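Local atomic coordinates of methylxanthine N3-demethylase NdmB (PDB entry 6ICL), a protein that catalyses the N3-demethylation of theobromine, 3-methylxanthine and related methylxanthines, releasing formaldehyde, as a Rieske oxygenase with a non-heme iron centre. Residues 227-232 against 245-250; 153-158 against 358-363; 40-45 against 286-291; 203-208 against 307-312; 24-29 against 326-331. All blocks are in the same frame, centred on the assembly; numbering follows the deposited sequence.

Interaction 1. Residues 227-232 against 245-250; sequences QFKLAP and MGDFTY
Four backbone hydrogen bonds join Phe228 to Tyr250 and Leu230 to Phe248, two for each pair, and run the segments antiparallel. The bond from Leu230 N to Phe248 O is short (2.8 Å) and nearly straight at the hydrogen (167°). Between them Lys229 faces Thr249 as a non-hydrogen-bonded pair, and Lys229 CA makes a CA-H...O contact with Phe248 O (3.2 Å).

The aromatic contact lies on the face carrying Phe228, Leu230, Phe248 and Tyr250. The rings of Phe228 and Tyr250 form an offset stack, centroids 4.5 Å apart and planes 20° from parallel, with Phe228 CE2 over the Tyr250 ring and Tyr250 CB over that of Phe228. A chi1 of 44° wedges Phe228 CG between its own N and carbonyl carbon and brings the ring over its neighbour. Leu230 CD1 reaches Tyr250 CE1 at 4.0 Å. Replacing Tyr250 with alanine would probably leave the Phe228 ring without its stacking partner and Leu230 CD1 without its aromatic neighbour. On the other face Lys229 NZ stays 4.1 Å from Asp247 OD2, beyond a salt bridge.

Past the strand end, Pro232 CD packs at 3.1 Å on Gly246 O. The pair belongs to the seven-stranded antiparallel sheet of the catalytic domain: strand 219-222 borders 225-230, while strand 257-264 flanks 246-253, its Leu260 touching both Phe248 and Tyr250.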
# COMPACT_ATOMS: atom_id res chain seq x y z
N GLN A 227 -9.64 46.71 -2.09
CA GLN A 227 -9.93 46.95 -3.49
C GLN A 227 -8.72 47.58 -4.15
O GLN A 227 -8.17 48.57 -3.66
CB GLN A 227 -11.16 47.84 -3.66
CG GLN A 227 -12.41 47.23 -3.08
CD GLN A 227 -13.65 48.03 -3.40
OE1 GLN A 227 -13.56 49.14 -3.94
NE2 GLN A 227 -14.82 47.48 -3.08
N PHE A 228 -8.28 46.97 -5.25
CA PHE A 228 -7.18 47.50 -6.01
C PHE A 228 -7.36 47.06 -7.45
O PHE A 228 -8.10 46.12 -7.75
CB PHE A 228 -5.81 47.06 -5.46
CG PHE A 228 -5.75 45.59 -5.08
CD1 PHE A 228 -6.24 45.15 -3.86
CD2 PHE A 228 -5.19 44.66 -5.95
CE1 PHE A 228 -6.17 43.81 -3.51
CE2 PHE A 228 -5.13 43.31 -5.60
CZ PHE A 228 -5.62 42.89 -4.38
N LYS A 229 -6.68 47.76 -8.34
CA LYS A 229 -6.78 47.54 -9.76
C LYS A 229 -5.36 47.57 -10.31
O LYS A 229 -4.54 48.38 -9.88
CB LYS A 229 -7.69 48.59 -10.43
CG LYS A 229 -7.69 48.57 -11.95
CD LYS A 229 -8.92 49.30 -12.53
CE LYS A 229 -8.87 49.39 -14.06
NZ LYS A 229 -9.01 50.79 -14.57
N LEU A 230 -5.05 46.63 -11.19
CA LEU A 230 -3.74 46.54 -11.82
C LEU A 230 -3.94 46.63 -13.32
O LEU A 230 -4.81 45.95 -13.88
CB LEU A 230 -3.03 45.22 -11.47
CG LEU A 230 -2.86 44.85 -10.00
CD1 LEU A 230 -2.13 43.52 -9.88
CD2 LEU A 230 -2.10 45.92 -9.24
N ALA A 231 -3.15 47.48 -13.97
CA ALA A 231 -3.20 47.62 -15.42
C ALA A 231 -1.76 47.49 -15.96
O ALA A 231 -0.83 48.04 -15.35
CB ALA A 231 -3.81 48.97 -15.83
N PRO A 232 -1.57 46.75 -17.04
CA PRO A 232 -0.24 46.71 -17.68
C PRO A 232 0.08 48.05 -18.32
O PRO A 232 -0.82 48.88 -18.51
CB PRO A 232 -0.39 45.60 -18.74
CG PRO A 232 -1.58 44.80 -18.31
CD PRO A 232 -2.50 45.77 -17.61
N MET A 245 -4.18 41.46 -23.79
CA MET A 245 -4.01 42.31 -22.62
C MET A 245 -5.35 42.68 -21.99
O MET A 245 -6.40 42.71 -22.65
CB MET A 245 -3.22 43.56 -23.00
CG MET A 245 -1.88 43.70 -22.30
SD MET A 245 -0.78 42.30 -22.59
CE MET A 245 -0.58 42.38 -24.37
N GLY A 246 -5.31 42.98 -20.69
CA GLY A 246 -6.53 43.28 -19.96
C GLY A 246 -6.24 44.00 -18.66
O GLY A 246 -5.09 44.18 -18.26
N ASP A 247 -7.31 44.43 -18.01
CA ASP A 247 -7.24 45.01 -16.67
C ASP A 247 -7.61 43.96 -15.64
O ASP A 247 -8.40 43.05 -15.91
CB ASP A 247 -8.17 46.21 -16.52
CG ASP A 247 -7.62 47.46 -17.19
OD1 ASP A 247 -6.39 47.66 -17.16
OD2 ASP A 247 -8.43 48.24 -17.73
N PHE A 248 -7.09 44.14 -14.42
CA PHE A 248 -7.30 43.24 -13.30
C PHE A 248 -7.88 44.05 -12.15
O PHE A 248 -7.19 44.87 -11.54
CB PHE A 248 -5.98 42.57 -12.90
CG PHE A 248 -5.34 41.81 -14.03
CD1 PHE A 248 -4.46 42.44 -14.91
CD2 PHE A 248 -5.62 40.46 -14.23
CE1 PHE A 248 -3.89 41.75 -15.97
CE2 PHE A 248 -5.05 39.76 -15.28
CZ PHE A 248 -4.18 40.40 -16.15
N THR A 249 -9.16 43.82 -11.87
CA THR A 249 -9.89 44.58 -10.86
C THR A 249 -10.22 43.66 -9.71
O THR A 249 -10.98 42.69 -9.88
CB THR A 249 -11.15 45.18 -11.48
OG1 THR A 249 -10.81 45.89 -12.68
CG2 THR A 249 -11.81 46.13 -10.52
N TYR A 250 -9.68 43.96 -8.53
CA TYR A 250 -9.82 43.10 -7.35
C TYR A 250 -10.78 43.72 -6.35
O TYR A 250 -10.60 44.87 -5.94
CB TYR A 250 -8.48 42.88 -6.66
CG TYR A 250 -7.46 42.13 -7.49
CD1 TYR A 250 -6.74 42.78 -8.48
CD2 TYR A 250 -7.18 40.79 -7.24
CE1 TYR A 250 -5.79 42.14 -9.21
CE2 TYR A 250 -6.24 40.11 -7.98
CZ TYR A 250 -5.54 40.80 -8.97
OH TYR A 250 -4.59 40.18 -9.75

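Interaction 2. Residues 153-158 against 358-363; sequences NSFDCT and EAFRDS
Arg361 NH1 is shared by two consecutive carbonyls, Phe155 O and Asp156 O, each 2.9 Å from it. The first bond is the sounder, with an angle of 152° at the hydrogen; the second is bent and weak. The acceptors lie where a type I beta turn, Asn153 to Asp156, ends and the loop continues, so one guanidinium clasps the turn's exit to the helix of residues 357-365. Both oxygens meet the guanidinium at its edge, near its plane. Arg361 reaches them by a bend at chi3 (51°), which turns the group back over the loop, and its CG rests close to Phe155 O. At the other side of the guanidinium, NE makes a long salt bridge with Glu358 of the same helix.

The apolar half of the contact is made by Phe155, Cys157 and Phe360. The two phenyl rings are neither stacked nor edge-to-face: their planes are 49° apart, and the side chains cross at about a right angle. His35 rounds off this group, stacked on the Phe155 ring and meeting that of Phe360, while Ala353 of helix 337-355 packs against Phe360. This links the loop after strand 146-150 to the C-terminal helices at the surface. Phe155 CD2 meets Phe360 CD2 at 3.4 Å, and Cys157 SG comes within 3.6 Å of that same CD2 in an oblique sulfur-aromatic contact.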
# COMPACT_ATOMS: atom_id res chain seq x y z
N ASN A 153 -21.59 36.14 16.11
CA ASN A 153 -22.58 37.16 15.78
C ASN A 153 -22.35 38.51 16.45
O ASN A 153 -22.92 39.50 15.98
CB ASN A 153 -23.96 36.71 16.27
CG ASN A 153 -24.83 36.38 15.16
OD1 ASN A 153 -24.48 36.66 14.03
ND2 ASN A 153 -25.98 35.77 15.44
N SER A 154 -21.62 38.53 17.57
CA SER A 154 -21.71 39.63 18.53
C SER A 154 -21.53 41.00 17.88
O SER A 154 -22.23 41.95 18.24
CB SER A 154 -20.66 39.45 19.63
OG SER A 154 -20.89 38.26 20.35
N PHE A 155 -20.59 41.12 16.95
CA PHE A 155 -20.20 42.45 16.48
C PHE A 155 -20.97 42.90 15.25
O PHE A 155 -20.84 44.06 14.86
CB PHE A 155 -18.70 42.48 16.21
CG PHE A 155 -17.85 42.21 17.44
CD1 PHE A 155 -18.42 42.18 18.70
CD2 PHE A 155 -16.48 42.00 17.32
CE1 PHE A 155 -17.64 41.93 19.83
CE2 PHE A 155 -15.68 41.75 18.45
CZ PHE A 155 -16.26 41.72 19.70
N ASP A 156 -21.74 42.00 14.63
CA ASP A 156 -22.75 42.31 13.61
C ASP A 156 -22.26 43.33 12.57
O ASP A 156 -22.93 44.33 12.29
CB ASP A 156 -24.05 42.80 14.26
CG ASP A 156 -25.18 43.04 13.25
OD1 ASP A 156 -25.25 42.31 12.23
OD2 ASP A 156 -25.98 43.97 13.46
N CYS A 157 -21.08 43.07 11.98
CA CYS A 157 -20.62 43.99 10.94
C CYS A 157 -19.93 43.31 9.76
O CYS A 157 -19.27 44.00 8.97
CB CYS A 157 -19.65 45.02 11.52
SG CYS A 157 -18.23 44.30 12.30
N THR A 158 -20.09 42.00 9.59
CA THR A 158 -19.45 41.29 8.49
C THR A 158 -20.52 40.63 7.62
O THR A 158 -21.62 40.32 8.08
CB THR A 158 -18.46 40.23 9.01
OG1 THR A 158 -19.12 39.36 9.94
CG2 THR A 158 -17.26 40.90 9.71
N GLU A 358 -16.81 47.93 19.45
CA GLU A 358 -16.73 49.17 18.70
C GLU A 358 -15.39 49.29 17.97
O GLU A 358 -15.35 49.76 16.83
CB GLU A 358 -16.98 50.37 19.62
CG GLU A 358 -18.23 51.17 19.25
CD GLU A 358 -19.41 50.28 18.83
OE1 GLU A 358 -19.85 50.37 17.64
OE2 GLU A 358 -19.90 49.48 19.66
N ALA A 359 -14.31 48.86 18.60
CA ALA A 359 -13.01 48.88 17.92
C ALA A 359 -13.05 48.03 16.65
O ALA A 359 -12.63 48.47 15.57
CB ALA A 359 -11.92 48.38 18.87
N PHE A 360 -13.58 46.81 16.76
CA PHE A 360 -13.66 45.92 15.61
C PHE A 360 -14.52 46.52 14.51
O PHE A 360 -14.11 46.56 13.34
CB PHE A 360 -14.23 44.56 16.05
CG PHE A 360 -14.23 43.53 14.96
CD1 PHE A 360 -13.06 42.89 14.59
CD2 PHE A 360 -15.40 43.19 14.30
CE1 PHE A 360 -13.05 41.93 13.59
CE2 PHE A 360 -15.40 42.23 13.30
CZ PHE A 360 -14.22 41.60 12.95
N ARG A 361 -15.73 46.98 14.86
CA ARG A 361 -16.63 47.51 13.84
C ARG A 361 -15.99 48.68 13.10
O ARG A 361 -16.19 48.84 11.89
CB ARG A 361 -17.96 47.93 14.46
CG ARG A 361 -18.78 46.79 15.06
CD ARG A 361 -20.05 47.30 15.75
NE ARG A 361 -20.83 48.19 14.90
CZ ARG A 361 -21.81 47.80 14.10
NH1 ARG A 361 -22.14 46.51 14.03
NH2 ARG A 361 -22.45 48.69 13.35
N ASP A 362 -15.22 49.50 13.82
CA ASP A 362 -14.52 50.61 13.17
C ASP A 362 -13.49 50.09 12.19
O ASP A 362 -13.39 50.59 11.06
CB ASP A 362 -13.85 51.50 14.23
CG ASP A 362 -14.80 52.50 14.84
OD1 ASP A 362 -15.81 52.86 14.19
OD2 ASP A 362 -14.54 52.92 15.99
N SER A 363 -12.70 49.11 12.61
CA SER A 363 -11.67 48.55 11.74
C SER A 363 -12.28 47.93 10.48
O SER A 363 -11.79 48.16 9.36
CB SER A 363 -10.84 47.54 12.51
OG SER A 363 -9.83 47.01 11.66

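Interaction 3. Residues 40-45 against 286-291; sequences VCTLNE and RNFMII
The Phe288 ring packs less against side chains than against bare backbone: its CE2-CZ edge meets the peptide run from Val40 to Thr42, with CE2 3.4 Å from Cys41 C and CZ 3.5 Å from Val40 C. Val40 O and Thr42 N lie at the ring's edge, in its plane. Phe288 CB leaves the backbone toward the other strand, and with CG anti to the carbonyl carbon (chi1 -66°) the ring reaches that backbone. Thr42 CG2 adds the one close side-chain contact, 3.7 Å from Phe288 CD2.

That backbone is fixed by a capping box at the start of helix 43-48. Thr42 OG1 accepts from Glu45 N at 3.0 Å, and Glu45 OE2 in turn accepts from Thr42 N (3.0 Å), met from above the carboxylate plane. Thr42 N, which lies at the ring's edge, is thus already bonded to Glu45 OE2.

The two segments are linked polarly through water: one molecule donates to Val40 O at 2.8 Å and accepts a weak bond from Arg286 NE. Glu45 OE1 and Arg286 NH1 both end on Ser178, binding its N and OG respectively.

The contact is buried between the Rieske domain, where strand 37-42 edges a sheet beside 146-150, and the catalytic domain, whose strand 284-294 runs between strands 171-181 and 270-281.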
# COMPACT_ATOMS: atom_id res chain seq x y z
N VAL A 40 -17.26 26.52 4.37
CA VAL A 40 -16.88 25.23 4.94
C VAL A 40 -16.99 24.09 3.93
O VAL A 40 -16.23 23.12 4.05
CB VAL A 40 -17.69 24.93 6.21
CG1 VAL A 40 -17.26 25.89 7.34
CG2 VAL A 40 -19.21 25.01 5.92
N CYS A 41 -17.87 24.18 2.94
CA CYS A 41 -17.90 23.18 1.88
C CYS A 41 -18.77 23.73 0.76
O CYS A 41 -19.52 24.69 0.95
CB CYS A 41 -18.44 21.83 2.38
SG CYS A 41 -20.14 21.95 3.04
N THR A 42 -18.65 23.14 -0.42
CA THR A 42 -19.60 23.48 -1.46
C THR A 42 -20.92 22.77 -1.17
O THR A 42 -20.97 21.81 -0.40
CB THR A 42 -19.08 23.09 -2.84
OG1 THR A 42 -19.04 21.66 -2.96
CG2 THR A 42 -17.67 23.67 -3.06
N LEU A 43 -21.99 23.28 -1.77
CA LEU A 43 -23.29 22.65 -1.62
C LEU A 43 -23.25 21.20 -2.12
O LEU A 43 -23.74 20.29 -1.45
CB LEU A 43 -24.33 23.47 -2.38
CG LEU A 43 -25.77 23.00 -2.25
CD1 LEU A 43 -26.11 22.86 -0.78
CD2 LEU A 43 -26.70 24.03 -2.95
N ASN A 44 -22.63 20.98 -3.28
CA ASN A 44 -22.46 19.63 -3.80
C ASN A 44 -21.71 18.74 -2.81
O ASN A 44 -22.12 17.59 -2.54
CB ASN A 44 -21.72 19.68 -5.12
CG ASN A 44 -21.85 18.41 -5.89
OD1 ASN A 44 -20.94 17.57 -5.89
ND2 ASN A 44 -23.00 18.22 -6.53
N GLU A 45 -20.59 19.24 -2.27
CA GLU A 45 -19.87 18.49 -1.24
C GLU A 45 -20.77 18.15 -0.06
O GLU A 45 -20.70 17.04 0.48
CB GLU A 45 -18.64 19.29 -0.77
CG GLU A 45 -17.44 19.14 -1.70
CD GLU A 45 -16.36 20.19 -1.47
OE1 GLU A 45 -15.36 20.17 -2.21
OE2 GLU A 45 -16.51 21.04 -0.55
N ARG A 286 -8.78 25.26 3.45
CA ARG A 286 -9.59 24.63 2.42
C ARG A 286 -10.07 25.73 1.50
O ARG A 286 -10.64 26.72 1.96
CB ARG A 286 -10.77 23.87 3.01
CG ARG A 286 -11.71 23.32 1.93
CD ARG A 286 -12.86 22.56 2.51
NE ARG A 286 -12.41 21.38 3.23
CZ ARG A 286 -11.94 20.27 2.65
NH1 ARG A 286 -11.82 20.16 1.32
NH2 ARG A 286 -11.58 19.24 3.42
N ASN A 287 -9.81 25.57 0.21
CA ASN A 287 -9.90 26.65 -0.74
C ASN A 287 -11.01 26.38 -1.75
O ASN A 287 -11.14 25.26 -2.26
CB ASN A 287 -8.55 26.82 -1.41
CG ASN A 287 -7.47 27.05 -0.37
OD1 ASN A 287 -7.43 28.10 0.24
ND2 ASN A 287 -6.63 26.03 -0.11
N PHE A 288 -11.78 27.42 -2.02
CA PHE A 288 -12.99 27.39 -2.83
C PHE A 288 -12.77 28.29 -4.04
O PHE A 288 -12.54 29.49 -3.87
CB PHE A 288 -14.18 27.86 -2.01
CG PHE A 288 -14.50 26.93 -0.90
CD1 PHE A 288 -13.79 26.99 0.29
CD2 PHE A 288 -15.49 25.97 -1.06
CE1 PHE A 288 -14.06 26.13 1.31
CE2 PHE A 288 -15.78 25.10 -0.02
CZ PHE A 288 -15.06 25.16 1.16
N MET A 289 -12.82 27.71 -5.23
CA MET A 289 -12.63 28.46 -6.46
C MET A 289 -13.93 28.50 -7.26
O MET A 289 -14.65 27.50 -7.34
CB MET A 289 -11.52 27.84 -7.30
CG MET A 289 -11.31 28.52 -8.63
SD MET A 289 -10.00 27.71 -9.54
CE MET A 289 -10.90 26.35 -10.25
N ILE A 290 -14.23 29.67 -7.84
CA ILE A 290 -15.36 29.86 -8.75
C ILE A 290 -14.86 30.57 -10.00
O ILE A 290 -14.15 31.58 -9.91
CB ILE A 290 -16.51 30.64 -8.08
CG1 ILE A 290 -17.04 29.82 -6.89
CG2 ILE A 290 -17.63 30.96 -9.10
CD1 ILE A 290 -18.20 30.47 -6.12
N ILE A 291 -15.21 30.03 -11.16
CA ILE A 291 -14.88 30.63 -12.45
C ILE A 291 -16.17 31.09 -13.10
O ILE A 291 -17.12 30.30 -13.22
CB ILE A 291 -14.14 29.63 -13.35
CG1 ILE A 291 -12.92 29.05 -12.63
CG2 ILE A 291 -13.74 30.27 -14.67
CD1 ILE A 291 -12.27 27.89 -13.38
O HOH W 1 -14.05 22.82 5.75

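Interaction 4. Residues 203-208 against 307-312; sequences PGTLYD and QKRVLD
Thr205 turns its hydroxyl to the flat face of the Arg309 guanidinium, with OG1 3.4 Å from NE. From over the plane the angle is poor for a hydrogen bond to either NE or NH2; OG1 bonds instead to Glu313, one helical turn further along. Arg309 is extended from CG to NE, its CG anti to the backbone N (chi1 177°), which brings the guanidinium alongside Thr205.

The methyl of the same threonine, on the same side of the guanidinium, leads into the apolar part of the contact, where its CG2 meets Val310 CG2 at 3.6 Å. Leu206 crosses Val310 at about a right angle and sets CD1 against both valine methyls, 3.9 Å from CG2. Phe306 of the helix touches Thr205 and Leu206 as well.

Val310 also packs on His202. The side chain of Val310 is about 4 Å from the bound iron. The loop and helix 300-319 thus meet beside the mononuclear site of His197, His202 and Asp314, the two-histidine, one-carboxylate facial triad of Rieske oxygenases.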
# COMPACT_ATOMS: atom_id res chain seq x y z
N PRO A 203 6.39 29.56 -15.26
CA PRO A 203 7.02 30.09 -16.49
C PRO A 203 6.39 29.58 -17.78
O PRO A 203 6.16 30.37 -18.71
CB PRO A 203 8.48 29.66 -16.36
CG PRO A 203 8.46 28.48 -15.44
CD PRO A 203 7.34 28.76 -14.47
N GLY A 204 6.08 28.30 -17.88
CA GLY A 204 5.46 27.81 -19.10
C GLY A 204 3.94 27.82 -19.11
O GLY A 204 3.34 27.23 -20.02
N THR A 205 3.30 28.45 -18.15
CA THR A 205 1.85 28.37 -18.02
C THR A 205 1.16 29.71 -18.03
O THR A 205 0.10 29.84 -18.65
CB THR A 205 1.49 27.63 -16.72
OG1 THR A 205 2.07 26.33 -16.75
CG2 THR A 205 0.00 27.50 -16.58
N LEU A 206 1.70 30.71 -17.35
CA LEU A 206 1.06 32.01 -17.21
C LEU A 206 2.03 33.09 -17.68
O LEU A 206 3.20 33.11 -17.27
CB LEU A 206 0.65 32.26 -15.77
CG LEU A 206 -0.45 31.37 -15.19
CD1 LEU A 206 -0.67 31.73 -13.74
CD2 LEU A 206 -1.71 31.56 -15.98
N TYR A 207 1.56 33.98 -18.54
CA TYR A 207 2.35 35.14 -18.94
C TYR A 207 2.26 36.21 -17.85
O TYR A 207 1.17 36.48 -17.33
CB TYR A 207 1.85 35.70 -20.27
CG TYR A 207 2.55 36.96 -20.72
CD1 TYR A 207 3.86 36.92 -21.19
CD2 TYR A 207 1.90 38.20 -20.71
CE1 TYR A 207 4.51 38.07 -21.61
CE2 TYR A 207 2.54 39.35 -21.13
CZ TYR A 207 3.85 39.28 -21.59
OH TYR A 207 4.51 40.41 -22.01
N ASP A 208 3.40 36.81 -17.51
CA ASP A 208 3.41 37.90 -16.54
C ASP A 208 3.25 39.22 -17.27
O ASP A 208 4.18 39.64 -17.99
CB ASP A 208 4.69 37.89 -15.71
CG ASP A 208 4.70 38.95 -14.61
OD1 ASP A 208 3.67 39.65 -14.42
OD2 ASP A 208 5.73 39.09 -13.92
N GLN A 307 -6.85 25.64 -14.41
CA GLN A 307 -6.63 26.19 -13.07
C GLN A 307 -5.96 25.17 -12.16
O GLN A 307 -5.12 25.54 -11.33
CB GLN A 307 -7.96 26.68 -12.47
CG GLN A 307 -8.58 27.83 -13.22
CD GLN A 307 -7.68 29.07 -13.21
OE1 GLN A 307 -6.93 29.31 -12.26
NE2 GLN A 307 -7.75 29.85 -14.28
N LYS A 308 -6.30 23.89 -12.29
CA LYS A 308 -5.60 22.89 -11.49
C LYS A 308 -4.11 22.84 -11.85
O LYS A 308 -3.26 22.69 -10.97
CB LYS A 308 -6.22 21.50 -11.68
CG LYS A 308 -5.45 20.42 -10.94
CD LYS A 308 -6.07 19.03 -11.07
CE LYS A 308 -5.10 17.97 -10.55
NZ LYS A 308 -4.73 18.25 -9.14
N ARG A 309 -3.79 22.95 -13.13
CA ARG A 309 -2.38 22.98 -13.52
C ARG A 309 -1.63 24.13 -12.84
O ARG A 309 -0.53 23.94 -12.32
CB ARG A 309 -2.28 23.08 -15.04
CG ARG A 309 -0.87 23.20 -15.56
CD ARG A 309 -0.89 23.34 -17.07
NE ARG A 309 0.46 23.51 -17.62
CZ ARG A 309 0.71 23.86 -18.87
NH1 ARG A 309 -0.29 24.09 -19.71
NH2 ARG A 309 1.97 24.00 -19.28
N VAL A 310 -2.24 25.30 -12.81
CA VAL A 310 -1.64 26.44 -12.11
C VAL A 310 -1.53 26.15 -10.62
O VAL A 310 -0.47 26.35 -10.01
CB VAL A 310 -2.47 27.70 -12.39
CG1 VAL A 310 -2.14 28.83 -11.41
CG2 VAL A 310 -2.26 28.12 -13.86
N LEU A 311 -2.62 25.67 -10.01
CA LEU A 311 -2.61 25.34 -8.58
C LEU A 311 -1.50 24.36 -8.25
O LEU A 311 -0.81 24.50 -7.23
CB LEU A 311 -3.96 24.75 -8.17
CG LEU A 311 -5.18 25.68 -8.19
CD1 LEU A 311 -6.46 24.86 -7.96
CD2 LEU A 311 -5.03 26.77 -7.12
N ASP A 312 -1.29 23.37 -9.11
CA ASP A 312 -0.26 22.38 -8.82
C ASP A 312 1.15 22.96 -8.94
O ASP A 312 2.06 22.42 -8.31
CB ASP A 312 -0.39 21.16 -9.73
CG ASP A 312 -1.56 20.27 -9.35
OD1 ASP A 312 -2.02 20.32 -8.17
OD2 ASP A 312 -2.02 19.52 -10.24

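Interaction 5. Residues 24-29 against 326-331; sequences KPLLED and IQTSEV
Leu26 N donates to Ile326 O at 2.8 Å, and Thr328 N donates to Lys24 O at 3.1 Å, so the two segments hold each other on both sides of the facing pair Pro25 and Gln327. A water that accepts from Leu27 N at 2.8 Å also lies within hydrogen-bonding distance of Ile326 O. Gln327 N binds Glu330 OE1, whose carboxylate is further held by salt bridges to Arg187 and Arg343.

The two backbone bonds make a single isolated bridge rather than a sheet, and the bridge residue Gln327 also begins a type I beta turn that ends at Glu330. The bridge ties the first modelled residues to the loop between helices 300-319 and 337-355. The turn also faces the second subunit: Arg81 of that subunit packs on Gln327, and Glu330 lies against its His84 and weakly bonds its Ser86, both in its [2Fe-2S] pocket.

Around the bridge, the Gln327 side chain bends at chi2 (-70°) and folds back over Lys24 and Pro25. Its NE2, bonded to Glu325 O, lies 3.6 Å from Pro25 CB. An alanine at Gln327 would strip away this amide, which is likely to leave Glu325 O without its donor and open a gap beside Pro25. Leu26 and Ile326 lie side by side, with Leu26 CB 4.0 Å from Ile326 CG2. Thr328 CG2 packs 3.7 Å from Leu26 CA.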
# COMPACT_ATOMS: atom_id res chain seq x y z
N LYS A 24 7.60 34.36 16.96
CA LYS A 24 7.76 35.49 16.06
C LYS A 24 6.62 35.74 15.01
O LYS A 24 6.88 36.32 13.96
CB LYS A 24 9.09 35.29 15.34
CG LYS A 24 9.80 34.02 15.83
CD LYS A 24 11.12 33.77 15.10
CE LYS A 24 10.92 33.75 13.59
NZ LYS A 24 11.64 32.65 12.87
N PRO A 25 5.36 35.36 15.29
CA PRO A 25 4.32 35.54 14.28
C PRO A 25 3.66 36.91 14.34
O PRO A 25 3.47 37.49 15.40
CB PRO A 25 3.31 34.44 14.64
CG PRO A 25 3.36 34.40 16.11
CD PRO A 25 4.81 34.69 16.48
N LEU A 26 3.29 37.41 13.15
CA LEU A 26 2.60 38.70 13.08
C LEU A 26 1.24 38.66 13.77
O LEU A 26 0.89 39.56 14.54
CB LEU A 26 2.44 39.13 11.62
CG LEU A 26 1.58 40.38 11.43
CD1 LEU A 26 2.35 41.60 11.90
CD2 LEU A 26 1.14 40.57 9.99
N LEU A 27 0.46 37.62 13.50
CA LEU A 27 -0.95 37.60 13.89
C LEU A 27 -1.11 36.61 15.04
O LEU A 27 -1.55 35.47 14.85
CB LEU A 27 -1.84 37.25 12.70
CG LEU A 27 -1.62 38.18 11.50
CD1 LEU A 27 -2.22 37.58 10.24
CD2 LEU A 27 -2.22 39.56 11.81
N GLU A 28 -0.80 37.07 16.25
CA GLU A 28 -0.75 36.21 17.43
C GLU A 28 -2.14 35.77 17.87
O GLU A 28 -2.33 34.62 18.27
CB GLU A 28 -0.07 36.96 18.57
CG GLU A 28 0.74 36.13 19.52
CD GLU A 28 1.80 36.97 20.21
OE1 GLU A 28 1.89 38.19 19.89
OE2 GLU A 28 2.53 36.43 21.06
N ASP A 29 -3.11 36.68 17.81
CA ASP A 29 -4.46 36.43 18.33
C ASP A 29 -5.40 36.18 17.17
O ASP A 29 -5.43 36.97 16.22
CB ASP A 29 -4.95 37.63 19.14
CG ASP A 29 -6.16 37.30 19.99
OD1 ASP A 29 -7.29 37.24 19.46
OD2 ASP A 29 -5.98 37.08 21.20
N ILE A 326 2.41 33.86 9.15
CA ILE A 326 3.13 35.07 8.77
C ILE A 326 4.04 35.50 9.91
O ILE A 326 3.59 35.61 11.06
CB ILE A 326 2.13 36.20 8.43
CG1 ILE A 326 1.18 35.78 7.31
CG2 ILE A 326 2.86 37.47 8.06
CD1 ILE A 326 1.87 35.27 6.12
N GLN A 327 5.31 35.77 9.61
CA GLN A 327 6.27 36.21 10.62
C GLN A 327 6.62 37.68 10.46
O GLN A 327 6.66 38.21 9.34
CB GLN A 327 7.55 35.38 10.56
CG GLN A 327 7.34 33.91 10.73
CD GLN A 327 6.92 33.57 12.14
OE1 GLN A 327 7.68 33.78 13.08
NE2 GLN A 327 5.70 33.05 12.30
N THR A 328 6.90 38.34 11.58
CA THR A 328 7.24 39.77 11.54
C THR A 328 8.58 40.03 10.85
O THR A 328 8.80 41.12 10.31
CB THR A 328 7.27 40.35 12.96
OG1 THR A 328 8.22 39.61 13.74
CG2 THR A 328 5.91 40.25 13.62
N SER A 329 9.48 39.05 10.84
CA SER A 329 10.80 39.22 10.25
C SER A 329 10.82 39.15 8.73
O SER A 329 11.88 39.38 8.14
CB SER A 329 11.75 38.16 10.79
OG SER A 329 11.52 36.92 10.14
N GLU A 330 9.71 38.81 8.07
CA GLU A 330 9.72 38.69 6.62
C GLU A 330 9.99 40.06 5.98
O GLU A 330 9.52 41.09 6.46
CB GLU A 330 8.40 38.10 6.12
CG GLU A 330 8.32 36.57 6.26
CD GLU A 330 6.88 36.04 6.18
OE1 GLU A 330 6.52 35.11 6.92
OE2 GLU A 330 6.08 36.60 5.41
N VAL A 331 10.76 40.06 4.90
CA VAL A 331 11.27 41.30 4.32
C VAL A 331 10.38 41.67 3.14
O VAL A 331 10.39 40.99 2.12
CB VAL A 331 12.73 41.17 3.89
CG1 VAL A 331 13.17 42.42 3.13
CG2 VAL A 331 13.64 40.90 5.09
O HOH W 2 0.91 35.27 12.03

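In the fold
Interaction 3 is the buried contact of the five and joins two domains, with an aromatic ring on backbone and water in place of direct hydrogen bonds. Interactions 1 and 5 are partly buried and rest on backbone bonds, regular within a sheet in the first, a single bridge between loops in the second. Interactions 2 and 4 lie at the surface, where a loop meets a helix and an arginine takes part: in 2 it bonds carbonyls, in 4 it does not bond the threonine. Interactions 1 and 3 share the seven-stranded sheet; 3 and 4 touch where Met289 and Ile291 pack on Gln307. Helix 337-355 borders both 2 and 5.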